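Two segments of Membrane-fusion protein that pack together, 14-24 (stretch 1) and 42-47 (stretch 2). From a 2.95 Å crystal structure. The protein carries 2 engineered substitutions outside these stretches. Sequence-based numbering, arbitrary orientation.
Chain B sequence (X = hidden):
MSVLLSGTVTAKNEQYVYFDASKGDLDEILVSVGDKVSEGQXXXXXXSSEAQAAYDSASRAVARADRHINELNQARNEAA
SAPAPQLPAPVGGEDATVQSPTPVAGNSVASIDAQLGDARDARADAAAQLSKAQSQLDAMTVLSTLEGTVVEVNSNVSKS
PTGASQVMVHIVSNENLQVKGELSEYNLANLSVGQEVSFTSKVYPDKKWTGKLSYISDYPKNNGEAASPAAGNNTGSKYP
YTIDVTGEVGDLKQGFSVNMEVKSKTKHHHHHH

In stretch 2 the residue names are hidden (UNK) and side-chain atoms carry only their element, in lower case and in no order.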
# COMPACT_ATOMS: atom_id res chain seq x y z
N GLU B 14 26.98 4.72 -10.19
CA GLU B 14 25.77 4.51 -10.98
C GLU B 14 24.64 5.32 -10.36
O GLU B 14 24.77 5.87 -9.26
CB GLU B 14 25.40 3.03 -11.04
CG GLU B 14 25.23 2.39 -9.67
CD GLU B 14 24.46 1.09 -9.73
OE1 GLU B 14 23.71 0.88 -10.70
OE2 GLU B 14 24.59 0.27 -8.79
N GLN B 15 23.53 5.40 -11.09
CA GLN B 15 22.37 6.15 -10.64
C GLN B 15 21.12 5.57 -11.27
O GLN B 15 21.05 5.38 -12.49
CB GLN B 15 22.50 7.64 -11.00
CG GLN B 15 21.38 8.50 -10.44
CD GLN B 15 21.41 9.91 -10.97
OE1 GLN B 15 21.38 10.14 -12.18
NE2 GLN B 15 21.47 10.88 -10.07
N TYR B 16 20.14 5.27 -10.42
CA TYR B 16 18.79 4.94 -10.82
C TYR B 16 17.88 6.12 -10.54
O TYR B 16 17.96 6.73 -9.46
CB TYR B 16 18.25 3.71 -10.07
CG TYR B 16 19.04 2.43 -10.24
CD1 TYR B 16 18.72 1.52 -11.23
CD2 TYR B 16 20.09 2.12 -9.37
CE1 TYR B 16 19.42 0.34 -11.38
CE2 TYR B 16 20.80 0.94 -9.51
CZ TYR B 16 20.46 0.06 -10.52
OH TYR B 16 21.17 -1.12 -10.66
N VAL B 17 17.03 6.46 -11.49
CA VAL B 17 15.94 7.39 -11.25
C VAL B 17 14.65 6.61 -11.46
O VAL B 17 14.38 6.08 -12.55
CB VAL B 17 16.02 8.67 -12.11
CG1 VAL B 17 17.41 9.30 -11.98
CG2 VAL B 17 15.64 8.46 -13.56
N TYR B 18 13.90 6.47 -10.38
CA TYR B 18 12.61 5.79 -10.33
C TYR B 18 11.50 6.81 -10.43
O TYR B 18 11.67 7.98 -10.09
CB TYR B 18 12.45 4.99 -9.03
CG TYR B 18 13.63 4.12 -8.63
CD1 TYR B 18 13.80 2.85 -9.17
CD2 TYR B 18 14.55 4.56 -7.69
CE1 TYR B 18 14.86 2.05 -8.79
CE2 TYR B 18 15.62 3.76 -7.31
CZ TYR B 18 15.77 2.51 -7.86
OH TYR B 18 16.83 1.71 -7.48
N PHE B 19 10.34 6.35 -10.88
CA PHE B 19 9.17 7.23 -10.96
C PHE B 19 8.77 7.72 -9.58
O PHE B 19 8.92 7.01 -8.57
CB PHE B 19 8.01 6.49 -11.62
CG PHE B 19 6.79 7.34 -11.83
CD1 PHE B 19 6.69 8.18 -12.93
CD2 PHE B 19 5.74 7.31 -10.92
CE1 PHE B 19 5.58 8.96 -13.13
CE2 PHE B 19 4.62 8.10 -11.11
CZ PHE B 19 4.54 8.92 -12.21
N ASP B 20 8.27 8.95 -9.52
CA ASP B 20 7.83 9.56 -8.27
C ASP B 20 6.48 10.24 -8.52
O ASP B 20 6.43 11.29 -9.16
CB ASP B 20 8.86 10.56 -7.75
CG ASP B 20 8.58 11.00 -6.32
OD1 ASP B 20 7.47 10.73 -5.81
OD2 ASP B 20 9.48 11.61 -5.71
N ALA B 21 5.41 9.63 -8.01
CA ALA B 21 4.08 10.20 -8.17
C ALA B 21 3.94 11.53 -7.45
O ALA B 21 3.21 12.41 -7.92
CB ALA B 21 3.03 9.21 -7.64
N SER B 22 4.63 11.71 -6.32
CA SER B 22 4.56 12.95 -5.57
C SER B 22 5.15 14.13 -6.34
O SER B 22 5.00 15.28 -5.89
CB SER B 22 5.28 12.80 -4.23
OG SER B 22 6.67 12.99 -4.37
N LYS B 23 5.82 13.89 -7.46
CA LYS B 23 6.26 14.96 -8.34
C LYS B 23 5.27 15.25 -9.46
O LYS B 23 5.43 16.24 -10.17
CB LYS B 23 7.63 14.62 -8.94
CG LYS B 23 8.72 14.46 -7.88
CD LYS B 23 10.11 14.70 -8.44
CE LYS B 23 11.16 14.69 -7.33
NZ LYS B 23 12.37 15.49 -7.67
N GLY B 24 4.24 14.42 -9.62
CA GLY B 24 3.16 14.73 -10.54
C GLY B 24 3.03 13.81 -11.74
O GLY B 24 2.66 12.64 -11.59
N UNK B 42 20.19 17.30 -16.89
CA UNK B 42 18.85 16.78 -16.65
C UNK B 42 18.65 15.46 -17.37
O UNK B 42 19.23 15.22 -18.44
c UNK B 42 17.80 17.80 -17.10
N UNK B 43 17.84 14.58 -16.78
CA UNK B 43 17.50 13.30 -17.41
C UNK B 43 16.02 12.96 -17.39
O UNK B 43 15.63 12.00 -18.06
c UNK B 43 18.25 12.13 -16.77
c UNK B 43 19.75 12.22 -16.50
c UNK B 43 19.91 12.80 -15.13
c UNK B 43 20.39 10.86 -16.60
N UNK B 44 15.20 13.66 -16.62
CA UNK B 44 13.74 13.55 -16.72
C UNK B 44 13.15 14.91 -16.39
O UNK B 44 13.66 15.62 -15.52
c UNK B 44 13.43 11.04 -16.28
c UNK B 44 13.14 12.46 -15.79
c UNK B 44 13.62 12.63 -14.39
N UNK B 45 12.08 15.26 -17.09
CA UNK B 45 11.33 16.48 -16.82
C UNK B 45 9.87 16.11 -16.60
O UNK B 45 9.21 15.60 -17.51
n UNK B 45 8.87 20.78 -18.70
c UNK B 45 10.34 18.52 -18.04
c UNK B 45 9.59 20.82 -17.40
c UNK B 45 10.73 19.82 -17.36
c UNK B 45 11.47 17.49 -17.97
N UNK B 46 9.39 16.35 -15.39
CA UNK B 46 7.96 16.27 -15.12
C UNK B 46 7.28 17.56 -15.59
O UNK B 46 7.92 18.59 -15.79
c UNK B 46 9.93 13.43 -12.02
o UNK B 46 9.54 11.15 -11.44
c UNK B 46 9.09 12.33 -11.97
c UNK B 46 7.69 16.05 -13.63
c UNK B 46 7.36 13.63 -12.99
c UNK B 46 7.80 12.43 -12.46
c UNK B 46 9.48 14.62 -12.55
c UNK B 46 8.19 14.74 -13.06
N UNK B 47 5.96 17.48 -15.78
CA UNK B 47 5.20 18.64 -16.25
C UNK B 47 5.12 19.69 -15.15
O UNK B 47 4.50 19.47 -14.11
o UNK B 47 2.93 19.34 -16.73
c UNK B 47 3.80 18.22 -16.68

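Position 42 opens the strand with a single side-chain carbon. That carbon lies out of reach of stretch 1, and one carbon with nothing beyond it defines alanine, Ala42. Its small methyl makes no demand on a place outside the contact.

Position 43 carries four carbons, forked at the second. The group points toward stretch 1, and one carbon of the fork comes near the amide end of Gln15. A fork one carbon beyond CB is the mark of leucine, so this is Leu43; its CD1 lies 4.2 Å from OE1 of Gln15. The side chain is buried, a setting that suits a wholly apolar group.

At position 44 there are three carbons, the first carrying the other two, and one branch carbon comes near Val17. Branching directly at CB identifies valine, and Val44 directs its side chain toward Val17, with which it is in register. CG1 of Val44 and CG2 of Val17 stand 4.4 Å apart, a loose apolar contact between two compact, buried side chains.

Position 45 has four carbons in a row ending in nitrogen, and they touch nothing on stretch 1. This unbranched chain is that of lysine. Lys45 is partly exposed, as befits a charged amino group.

Position 46 shows one carbon followed by a six-carbon ring that bears one oxygen, which reaches the backbone at Asp20. A phenol of this kind is tyrosine. Tyr46 is buried, and its length lets OH accept a weak hydrogen bond from N of Asp20 at 3.2 Å. Over one ring face sits Lys23, its CB 3.9 Å from the ring centroid, a CH-pi contact. At the ring edge, CE1 of Tyr46 meets CE1 of Phe19 at 4.2 Å.

Position 47 has one carbon and then one oxygen, and touches nothing on stretch 1. This is serine. The side chain of Ser47 points sideways; its CB stays 6.7 Å from C of Gly24, its nearest approach. The position is partly exposed, where a small polar hydroxyl is at ease.

The two strands run nearly parallel, at 9°, but their axes approach no closer than 9.3 Å, and side chains bridge the gap. Val44 packs loosely on Val17, and Leu43 lies against the amide end of Gln15; far more of Tyr46 is covered by the other stretch than of any other residue. Its ring reaches the turn after the first strand and combines apolar packing with one weak polar link.

Stretch 2 42-47: ALVKYS
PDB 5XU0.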